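Local coordinates for tail spike protein (Acinetobacter phage vB_AbaP_AS12, PDB 6EU4) that probably recognises and degrades the capsular polysaccharide of Acinetobacter baumannii, as the trimeric receptor-binding tailspike of the phage, at residues Asn190-Gly195 and Leu218-Ser223; Ala238-Trp243 and Asn268-Phe273; Trp264-Thr269 and Asp287-Gln292. All coordinates share one frame; numbering follows the deposited sequence. Where two conformers were deposited one is given.

How the contacts relate
The three contacts follow one another along a parallel beta-helix, each joining strands of adjacent coils. Contacts 1 and 2 have centres about 11 Å apart and meet where 219-229 pairs with 241-250; Tyr221 N lies 2.9 Å from Thr242 O, a probable hydrogen bond. Contacts 2 and 3 lie about 10 Å apart between centres and share Asn268 and Thr269, and Thr270 N is 2.9 Å from Gln292 O. Contacts 1 and 3, with centres about 20 Å apart, do not touch. Stacked rings of Tyr221, Trp243 and Phe273 run from contact 1 through contact 2, and Phe273 meets Met291 of contact 3. All three touch the second subunit.

Contact 1 (Asn190-Gly195 and Leu218-Ser223); sequences NNHLSG and LSTYKS
Strands 192-194 and 219-222 run parallel, their axes 4.8 Å apart, and pair residue for residue from His192 with Thr220 to Ser194 with Lys222. Asn191 O accepts from Thr220 N, Leu193 N donates to Thr220 O, and Leu193 O takes Lys222 N, so the chains are laced alternately. On the His192 face, the imidazole edge meets a hydroxyl: His192 ND1 lies 2.7 Å from Thr220 OG1 in a nearly straight hydrogen bond in which either atom could be the donor. Thr220 OG1 is tucked between its own N and C (chi1 62°), which aims it at the ring, and a water links it to Leu193 O. The far ring nitrogen, NE2, bonds Glu144 of the second subunit, so the imidazole is held at both ends. On the other face Leu193 and Tyr221 lie side by side; Leu193 CD2 touches Tyr221 CE2 at 3.7 Å. At the Asn191 end Ser219 OG, itself bonded to Ala217, receives Asn191 N at 3.1 Å. A second water joins Ser219 OG, Asn191 ND2 and Tyr221 OH; the phenol also bonds Tyr133, and the asparagine OD1 bonds Thr137. Lys222 NZ forms salt bridges with Glu244 of its own chain and Glu244 of the second subunit. Turn residue Asn190 and corner residues Leu218, Gly195 and Ser223 all have left-handed helical backbone torsions. Left-handed residues at the turns between parallel strands of successive coils fit the parallel beta-helix known from phage tailspikes.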
loop_
_atom_site.group_PDB
_atom_site.type_symbol
_atom_site.label_atom_id
_atom_site.label_comp_id
_atom_site.label_asym_id
_atom_site.label_seq_id
_atom_site.Cartn_x
_atom_site.Cartn_y
_atom_site.Cartn_z
ATOM N N ASN A 190 -12.711 -22.794 -4.712
ATOM C CA ASN A 190 -13.868 -22.390 -3.911
ATOM C C ASN A 190 -13.900 -23.095 -2.562
ATOM O O ASN A 190 -14.961 -23.445 -2.048
ATOM C CB ASN A 190 -15.159 -22.608 -4.688
ATOM C CG ASN A 190 -15.184 -21.817 -5.978
ATOM O OD1 ASN A 190 -15.025 -22.371 -7.067
ATOM N ND2 ASN A 190 -15.334 -20.506 -5.861
ATOM N N ASN A 191 -12.731 -23.231 -1.950
ATOM C CA ASN A 191 -12.593 -23.790 -0.619
ATOM C C ASN A 191 -12.397 -22.666 0.388
ATOM O O ASN A 191 -11.885 -21.590 0.062
ATOM C CB ASN A 191 -11.416 -24.754 -0.568
ATOM C CG ASN A 191 -11.608 -25.928 -1.500
ATOM O OD1 ASN A 191 -12.626 -26.594 -1.459
ATOM N ND2 ASN A 191 -10.641 -26.155 -2.372
ATOM N N HIS A 192 -12.816 -22.922 1.614
ATOM C CA HIS A 192 -12.844 -21.900 2.659
ATOM C C HIS A 192 -12.485 -22.617 3.953
ATOM O O HIS A 192 -13.346 -23.219 4.607
ATOM C CB HIS A 192 -14.200 -21.205 2.688
ATOM C CG HIS A 192 -14.554 -20.615 1.354
ATOM N ND1 HIS A 192 -13.916 -19.498 0.855
ATOM C CD2 HIS A 192 -15.369 -21.059 0.362
ATOM C CE1 HIS A 192 -14.366 -19.245 -0.362
ATOM N NE2 HIS A 192 -15.238 -20.185 -0.691
ATOM N N LEU A 193 -11.201 -22.573 4.292
ATOM C CA LEU A 193 -10.645 -23.303 5.421
ATOM C C LEU A 193 -10.271 -22.328 6.524
ATOM O O LEU A 193 -9.679 -21.280 6.244
ATOM C CB LEU A 193 -9.395 -24.075 5.008
ATOM C CG LEU A 193 -9.555 -25.436 4.362
ATOM C CD1 LEU A 193 -10.575 -25.413 3.262
ATOM C CD2 LEU A 193 -8.215 -25.973 3.886
ATOM N N SER A 194 -10.598 -22.662 7.777
ATOM C CA SER A 194 -10.218 -21.745 8.845
ATOM C C SER A 194 -10.095 -22.427 10.197
ATOM O O SER A 194 -10.906 -23.292 10.543
ATOM C CB SER A 194 -11.214 -20.592 8.983
ATOM O OG SER A 194 -12.502 -21.057 9.277
ATOM N N GLY A 195 -9.102 -21.987 10.969
ATOM C CA GLY A 195 -9.123 -22.206 12.408
ATOM C C GLY A 195 -8.606 -23.540 12.883
ATOM O O GLY A 195 -9.205 -24.150 13.789
ATOM N N LEU A 218 -9.451 -19.448 -6.245
ATOM C CA LEU A 218 -10.750 -18.918 -5.842
ATOM C C LEU A 218 -11.133 -19.360 -4.428
ATOM O O LEU A 218 -12.234 -19.860 -4.189
ATOM C CB LEU A 218 -11.816 -19.341 -6.851
ATOM C CG LEU A 218 -11.577 -18.867 -8.279
ATOM C CD1 LEU A 218 -12.433 -19.701 -9.231
ATOM C CD2 LEU A 218 -11.883 -17.392 -8.449
ATOM N N SER A 219 -10.206 -19.178 -3.481
ATOM C CA SER A 219 -10.341 -19.790 -2.161
ATOM C C SER A 219 -9.898 -18.821 -1.081
ATOM O O SER A 219 -9.168 -17.853 -1.338
ATOM C CB SER A 219 -9.509 -21.067 -2.031
ATOM O OG SER A 219 -10.019 -22.105 -2.846
ATOM N N THR A 220 -10.322 -19.116 0.151
ATOM C CA THR A 220 -9.843 -18.388 1.318
ATOM C C THR A 220 -9.284 -19.370 2.339
ATOM O O THR A 220 -9.888 -20.416 2.617
ATOM C CB THR A 220 -10.930 -17.528 1.986
ATOM O OG1 THR A 220 -11.995 -18.360 2.456
ATOM C CG2 THR A 220 -11.492 -16.495 1.009
ATOM N N TYR A 221 -8.131 -19.004 2.885
ATOM C CA TYR A 221 -7.445 -19.739 3.940
ATOM C C TYR A 221 -7.243 -18.763 5.095
ATOM O O TYR A 221 -6.675 -17.683 4.896
ATOM C CB TYR A 221 -6.096 -20.279 3.440
ATOM C CG TYR A 221 -6.224 -21.328 2.358
ATOM C CD1 TYR A 221 -6.369 -20.965 1.024
ATOM C CD2 TYR A 221 -6.202 -22.685 2.670
ATOM C CE1 TYR A 221 -6.495 -21.929 0.022
ATOM C CE2 TYR A 221 -6.330 -23.663 1.668
ATOM C CZ TYR A 221 -6.478 -23.282 0.355
ATOM O OH TYR A 221 -6.609 -24.238 -0.630
ATOM N N LYS A 222 -7.717 -19.122 6.286
ATOM C CA LYS A 222 -7.655 -18.207 7.427
ATOM C C LYS A 222 -7.289 -18.964 8.694
ATOM O O LYS A 222 -7.829 -20.040 8.951
ATOM C CB LYS A 222 -8.992 -17.498 7.654
ATOM C CG LYS A 222 -9.500 -16.691 6.473
ATOM C CD LYS A 222 -10.671 -15.780 6.891
ATOM C CE LYS A 222 -11.172 -14.880 5.739
ATOM N NZ LYS A 222 -10.110 -13.984 5.232
ATOM N N SER A 223 -6.379 -18.401 9.487
ATOM C CA SER A 223 -6.099 -18.926 10.819
ATOM C C SER A 223 -5.747 -20.408 10.755
ATOM O O SER A 223 -6.326 -21.261 11.445
ATOM C CB SER A 223 -7.277 -18.653 11.750
ATOM O OG SER A 223 -7.427 -17.238 11.867
HETATM O O HOH W 1 -8.300 -24.221 -2.735
HETATM O O HOH W 2 -11.494 -19.239 5.033
#

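Contact 2 (Ala238-Trp243 and Asn268-Phe273); sequences AWMCTW and NTTQTF
Trp243 gives up the most surface here, and its indole is gripped at both an edge and a face. At the edge, Trp243 NE1 donates to Gln271 OE1 at 2.8 Å along an almost straight line (172°), the acceptor lying in the ring plane while the donor sits above the plane of the amide carbonyl. Over one face comes Phe273 in an offset stack with the five-membered ring, planes 14° apart; Phe273 CE2 approaches Trp243 CD1 to 3.4 Å. Tyr221 also stacks on Trp243, so aromatic rings of three successive coils pile up inside the parallel beta-helix, a fold in which like side chains recur in line on neighbouring coils. Gln271 reaches Trp243 because its chain folds back at chi2 (-66°), bringing the carboxamide to the NE1 edge of the indole, steeply turned against its plane. The other end of that amide is fixed too: Gln271 NE2 donates to Thr269 O at 3.1 Å, in the amide plane, and Thr269 O also accepts Met240 N, so the same carbonyl takes two donors. The chain turns at Met240, and OE1 of the folded-back Gln271 lies 3.3 Å from Cys241 CB. Ala238, third in buried area, rests its CB 3.6 Å from Gln271 OE1. Ala238 N bonds Asn268 OD1 at 2.8 Å, and its carbonyl accepts Thr269 N. Beyond the corner, Cys241 O takes Thr272 N and Trp243 N donates to Thr272 O at 2.8 Å. On the opposite face of the sheet from Trp243, Thr242 OG1 bonds Glu244 of the second subunit.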
loop_
_atom_site.group_PDB
_atom_site.type_symbol
_atom_site.label_atom_id
_atom_site.label_comp_id
_atom_site.label_asym_id
_atom_site.label_seq_id
_atom_site.Cartn_x
_atom_site.Cartn_y
_atom_site.Cartn_z
ATOM N N ALA A 238 -1.530 -21.151 -8.183
ATOM C CA ALA A 238 -2.570 -20.628 -7.313
ATOM C C ALA A 238 -3.030 -19.298 -7.882
ATOM O O ALA A 238 -2.202 -18.457 -8.254
ATOM C CB ALA A 238 -2.039 -20.446 -5.879
ATOM N N TRP A 239 -4.337 -19.105 -7.964
ATOM C CA TRP A 239 -4.835 -17.808 -8.400
ATOM C C TRP A 239 -6.098 -17.424 -7.648
ATOM O O TRP A 239 -6.916 -18.274 -7.279
ATOM C CB TRP A 239 -5.048 -17.785 -9.910
ATOM C CG TRP A 239 -5.952 -18.838 -10.499
ATOM C CD1 TRP A 239 -5.639 -20.155 -10.774
ATOM C CD2 TRP A 239 -7.299 -18.653 -10.912
ATOM N NE1 TRP A 239 -6.714 -20.782 -11.341
ATOM C CE2 TRP A 239 -7.749 -19.885 -11.434
ATOM C CE3 TRP A 239 -8.175 -17.557 -10.899
ATOM C CZ2 TRP A 239 -9.040 -20.057 -11.921
ATOM C CZ3 TRP A 239 -9.451 -17.730 -11.398
ATOM C CH2 TRP A 239 -9.866 -18.973 -11.904
HETATM N N MSE A 240 -6.227 -16.128 -7.388
HETATM C CA MSE A 240 -7.387 -15.616 -6.672
HETATM C C MSE A 240 -7.594 -16.354 -5.346
HETATM O O MSE A 240 -8.667 -16.918 -5.088
HETATM C CB MSE A 240 -8.647 -15.701 -7.540
HETATM C CG MSE A 240 -8.701 -14.649 -8.605
HETATM SE SE MSE A 240 -9.150 -12.906 -7.779
HETATM C CE MSE A 240 -8.739 -11.782 -9.312
ATOM N N CYS A 241 -6.567 -16.321 -4.490
ATOM C CA CYS A 241 -6.670 -16.867 -3.144
ATOM C C CYS A 241 -6.210 -15.826 -2.143
ATOM O O CYS A 241 -5.268 -15.067 -2.410
ATOM C CB CYS A 241 -5.838 -18.136 -2.957
ATOM S SG CYS A 241 -6.319 -19.542 -3.983
ATOM N N THR A 242 -6.889 -15.780 -0.998
ATOM C CA THR A 242 -6.449 -14.956 0.115
ATOM C C THR A 242 -6.064 -15.837 1.289
ATOM O O THR A 242 -6.631 -16.916 1.505
ATOM C CB THR A 242 -7.516 -13.950 0.556
ATOM O OG1 THR A 242 -8.639 -14.649 1.093
ATOM C CG2 THR A 242 -7.967 -13.082 -0.613
ATOM N N TRP A 243 -5.068 -15.352 2.028
ATOM C CA TRP A 243 -4.458 -16.048 3.152
ATOM C C TRP A 243 -4.389 -15.043 4.289
ATOM O O TRP A 243 -3.721 -14.013 4.156
ATOM C CB TRP A 243 -3.046 -16.545 2.807
ATOM C CG TRP A 243 -2.946 -17.354 1.516
ATOM C CD1 TRP A 243 -2.926 -16.853 0.244
ATOM C CD2 TRP A 243 -2.854 -18.781 1.383
ATOM N NE1 TRP A 243 -2.837 -17.876 -0.670
ATOM C CE2 TRP A 243 -2.795 -19.069 -0.001
ATOM C CE3 TRP A 243 -2.817 -19.839 2.288
ATOM C CZ2 TRP A 243 -2.710 -20.367 -0.489
ATOM C CZ3 TRP A 243 -2.720 -21.131 1.796
ATOM C CH2 TRP A 243 -2.667 -21.380 0.421
ATOM N N ASN A 268 1.009 -17.966 -11.239
ATOM C CA ASN A 268 0.165 -17.590 -10.113
ATOM C C ASN A 268 -0.357 -16.178 -10.335
ATOM O O ASN A 268 0.308 -15.355 -10.967
ATOM C CB ASN A 268 0.901 -17.590 -8.777
ATOM C CG ASN A 268 1.572 -18.905 -8.462
ATOM O OD1 ASN A 268 0.952 -19.807 -7.909
ATOM N ND2 ASN A 268 2.844 -19.020 -8.819
ATOM N N THR A 269 -1.552 -15.898 -9.817
ATOM C CA THR A 269 -2.003 -14.516 -9.776
ATOM C C THR A 269 -2.705 -14.236 -8.458
ATOM O O THR A 269 -3.206 -15.132 -7.782
ATOM C CB THR A 269 -2.984 -14.121 -10.899
ATOM O OG1 THR A 269 -4.255 -14.704 -10.611
ATOM C CG2 THR A 269 -2.491 -14.542 -12.280
ATOM N N THR A 270 -2.741 -12.954 -8.127
ATOM C CA THR A 270 -3.669 -12.386 -7.141
ATOM C C THR A 270 -3.748 -13.241 -5.867
ATOM O O THR A 270 -4.823 -13.653 -5.407
ATOM C CB THR A 270 -5.055 -12.147 -7.771
ATOM O OG1 THR A 270 -5.577 -13.337 -8.384
ATOM C CG2 THR A 270 -4.976 -11.029 -8.804
ATOM N N GLN A 271 -2.577 -13.443 -5.247
ATOM C CA GLN A 271 -2.478 -14.007 -3.899
ATOM C C GLN A 271 -2.276 -12.868 -2.908
ATOM O O GLN A 271 -1.369 -12.048 -3.080
ATOM C CB GLN A 271 -1.317 -14.999 -3.773
ATOM C CG GLN A 271 -1.375 -16.157 -4.753
ATOM C CD GLN A 271 -2.558 -17.075 -4.503
ATOM O OE1 GLN A 271 -2.623 -17.772 -3.486
ATOM N NE2 GLN A 271 -3.500 -17.088 -5.438
ATOM N N THR A 272 -3.137 -12.796 -1.897
ATOM C CA THR A 272 -2.998 -11.817 -0.827
ATOM C C THR A 272 -2.671 -12.544 0.467
ATOM O O THR A 272 -3.307 -13.552 0.795
ATOM C CB THR A 272 -4.283 -10.999 -0.622
ATOM O OG1 THR A 272 -4.641 -10.312 -1.827
ATOM C CG2 THR A 272 -4.065 -9.913 0.453
ATOM N N PHE A 273 -1.711 -11.996 1.218
ATOM C CA PHE A 273 -1.314 -12.506 2.528
ATOM C C PHE A 273 -1.435 -11.374 3.528
ATOM O O PHE A 273 -0.769 -10.346 3.376
ATOM C CB PHE A 273 0.123 -13.029 2.516
ATOM C CG PHE A 273 0.358 -14.114 1.500
ATOM C CD1 PHE A 273 0.713 -13.795 0.204
ATOM C CD2 PHE A 273 0.231 -15.452 1.840
ATOM C CE1 PHE A 273 0.918 -14.795 -0.740
ATOM C CE2 PHE A 273 0.428 -16.448 0.885
ATOM C CZ PHE A 273 0.778 -16.115 -0.384
#

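Contact 3 (Trp264-Thr269 and Asp287-Gln292); sequences WTPNNT and DLNKMQ
Two successive coils of the parallel beta-helix meet here at a corner, where 266-269 and 289-292 run in roughly the same direction, 28° apart. The tight part is built round Asn268, which has more surface buried by this contact than any other residue. Asn268 CB packs 3.5 Å from SE of Met291, a selenomethionine, and the two side chains cross obliquely. Met291, bent at chi2 and chi3, curls so that SE rather than the terminal methyl lies against the asparagine; the same side chain touches Phe257, Gln271 and Phe273. From this position Asn268 ND2 donates to Lys290 O at 3.2 Å. The acceptor lies close to the amide plane, whereas the donor stands well above the plane of the Lys290 carbonyl. With OD1 held by the preceding coil, the carboxamide spans three coils, and its rotation is fixed from both sides. Pro266 belongs to the packed part as well: it crosses Asn289 obliquely, Pro266 CB 3.4 Å from Asn289 ND2, and that nitrogen is hydrogen-bonded to Gly258 O. The looser, more solvent-facing side is formed by Lys290, Asn267 and the end at Gln292. Lys290, with a left-handed helical backbone at the turn, brushes Pro266 O with its CG at 3.6 Å before its chain runs off from 264-269. Asn267, partly exposed, adopts two conformers, as does Gln292, whose NE2 bonds Tyr319. The backbone of Gln292 is joined by one bond: Gln292 N reaches Asn268 O at 3.2 Å from above the carbonyl plane, and Gln292 CG sits 3.2 Å from that same Asn268 O.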
loop_
_atom_site.group_PDB
_atom_site.type_symbol
_atom_site.label_atom_id
_atom_site.label_comp_id
_atom_site.label_asym_id
_atom_site.label_seq_id
_atom_site.Cartn_x
_atom_site.Cartn_y
_atom_site.Cartn_z
ATOM N N TRP A 264 3.447 -29.437 -14.432
ATOM C CA TRP A 264 2.629 -28.248 -14.656
ATOM C C TRP A 264 3.507 -27.005 -14.678
ATOM O O TRP A 264 4.363 -26.827 -13.809
ATOM C CB TRP A 264 1.599 -28.136 -13.543
ATOM C CG TRP A 264 0.493 -27.179 -13.737
ATOM C CD1 TRP A 264 0.516 -25.824 -13.515
ATOM C CD2 TRP A 264 -0.842 -27.500 -14.137
ATOM N NE1 TRP A 264 -0.723 -25.292 -13.761
ATOM C CE2 TRP A 264 -1.574 -26.296 -14.145
ATOM C CE3 TRP A 264 -1.489 -28.690 -14.487
ATOM C CZ2 TRP A 264 -2.917 -26.246 -14.497
ATOM C CZ3 TRP A 264 -2.822 -28.641 -14.838
ATOM C CH2 TRP A 264 -3.525 -27.422 -14.840
ATOM N N THR A 265 3.285 -26.142 -15.657
ATOM C CA THR A 265 4.047 -24.898 -15.729
ATOM C C THR A 265 3.662 -23.936 -14.606
ATOM O O THR A 265 2.493 -23.515 -14.539
ATOM C CB THR A 265 3.811 -24.245 -17.081
ATOM O OG1 THR A 265 4.340 -25.109 -18.107
ATOM C CG2 THR A 265 4.474 -22.886 -17.149
ATOM N N PRO A 266 4.601 -23.517 -13.752
ATOM C CA PRO A 266 4.260 -22.569 -12.683
ATOM C C PRO A 266 3.683 -21.268 -13.209
ATOM O O PRO A 266 4.188 -20.667 -14.159
ATOM C CB PRO A 266 5.599 -22.323 -11.980
ATOM C CG PRO A 266 6.363 -23.558 -12.218
ATOM C CD PRO A 266 5.983 -24.005 -13.606
ATOM N N ASN A 267 2.623 -20.824 -12.546
ATOM C CA ASN A 267 2.006 -19.533 -12.812
ATOM C C ASN A 267 1.065 -19.233 -11.664
ATOM O O ASN A 267 0.384 -20.136 -11.186
ATOM C CB ASN A 267 1.229 -19.538 -14.133
ATOM C CG ASN A 267 0.755 -18.155 -14.528
ATOM O OD1 ASN A 267 -0.446 -17.873 -14.573
ATOM N ND2 ASN A 267 1.700 -17.276 -14.783
ATOM N N ASN A 268 1.009 -17.966 -11.239
ATOM C CA ASN A 268 0.165 -17.590 -10.113
ATOM C C ASN A 268 -0.357 -16.178 -10.335
ATOM O O ASN A 268 0.308 -15.355 -10.967
ATOM C CB ASN A 268 0.901 -17.590 -8.777
ATOM C CG ASN A 268 1.572 -18.905 -8.462
ATOM O OD1 ASN A 268 0.952 -19.807 -7.909
ATOM N ND2 ASN A 268 2.844 -19.020 -8.819
ATOM N N THR A 269 -1.552 -15.898 -9.817
ATOM C CA THR A 269 -2.003 -14.516 -9.776
ATOM C C THR A 269 -2.705 -14.236 -8.458
ATOM O O THR A 269 -3.206 -15.132 -7.782
ATOM C CB THR A 269 -2.984 -14.121 -10.899
ATOM O OG1 THR A 269 -4.255 -14.704 -10.611
ATOM C CG2 THR A 269 -2.491 -14.542 -12.280
ATOM N N ASP A 287 9.604 -18.819 -0.910
ATOM C CA ASP A 287 10.187 -19.223 -2.182
ATOM C C ASP A 287 9.084 -19.009 -3.217
ATOM O O ASP A 287 8.177 -19.836 -3.331
ATOM C CB ASP A 287 10.666 -20.678 -2.119
ATOM C CG ASP A 287 11.360 -21.135 -3.391
ATOM O OD1 ASP A 287 11.212 -20.463 -4.444
ATOM O OD2 ASP A 287 12.056 -22.184 -3.339
ATOM N N LEU A 288 9.130 -17.877 -3.921
ATOM C CA LEU A 288 8.062 -17.432 -4.805
ATOM C C LEU A 288 8.539 -17.448 -6.247
ATOM O O LEU A 288 9.609 -16.904 -6.569
ATOM C CB LEU A 288 7.602 -16.021 -4.439
ATOM C CG LEU A 288 7.223 -15.813 -2.977
ATOM C CD1 LEU A 288 6.757 -14.387 -2.803
ATOM C CD2 LEU A 288 6.134 -16.787 -2.521
ATOM N N ASN A 289 7.762 -18.091 -7.100
ATOM C CA ASN A 289 8.062 -18.197 -8.517
ATOM C C ASN A 289 6.793 -17.913 -9.311
ATOM O O ASN A 289 5.740 -18.495 -9.031
ATOM C CB ASN A 289 8.612 -19.593 -8.831
ATOM C CG ASN A 289 8.912 -19.777 -10.298
ATOM O OD1 ASN A 289 9.534 -18.914 -10.941
ATOM N ND2 ASN A 289 8.460 -20.904 -10.853
ATOM N N LYS A 290 6.890 -16.995 -10.270
ATOM C CA LYS A 290 5.763 -16.608 -11.124
ATOM C C LYS A 290 4.568 -16.154 -10.293
ATOM O O LYS A 290 3.414 -16.468 -10.594
ATOM C CB LYS A 290 5.380 -17.743 -12.071
ATOM C CG LYS A 290 6.467 -18.102 -13.088
ATOM C CD LYS A 290 6.595 -17.066 -14.212
ATOM C CE LYS A 290 7.565 -17.535 -15.316
ATOM N NZ LYS A 290 7.527 -16.653 -16.527
HETATM N N MSE A 291 4.847 -15.351 -9.272
HETATM C CA MSE A 291 3.821 -14.829 -8.403
HETATM C C MSE A 291 3.432 -13.420 -8.843
HETATM O O MSE A 291 4.053 -12.429 -8.429
HETATM C CB MSE A 291 4.313 -14.847 -6.942
HETATM C CG MSE A 291 4.126 -16.236 -6.296
HETATM SE SE MSE A 291 2.251 -16.565 -5.770
HETATM C CE MSE A 291 2.324 -16.068 -3.921
ATOM N N GLN A 292 2.389 -13.331 -9.666
ATOM C CA GLN A 292 1.936 -12.058 -10.204
ATOM C C GLN A 292 0.843 -11.465 -9.318
ATOM O O GLN A 292 -0.020 -12.189 -8.809
ATOM C CB GLN A 292 1.399 -12.232 -11.627
ATOM C CG GLN A 292 2.172 -13.225 -12.501
ATOM C CD GLN A 292 3.645 -12.898 -12.574
ATOM O OE1 GLN A 292 4.074 -11.824 -12.160
ATOM N NE2 GLN A 292 4.431 -13.824 -13.109
#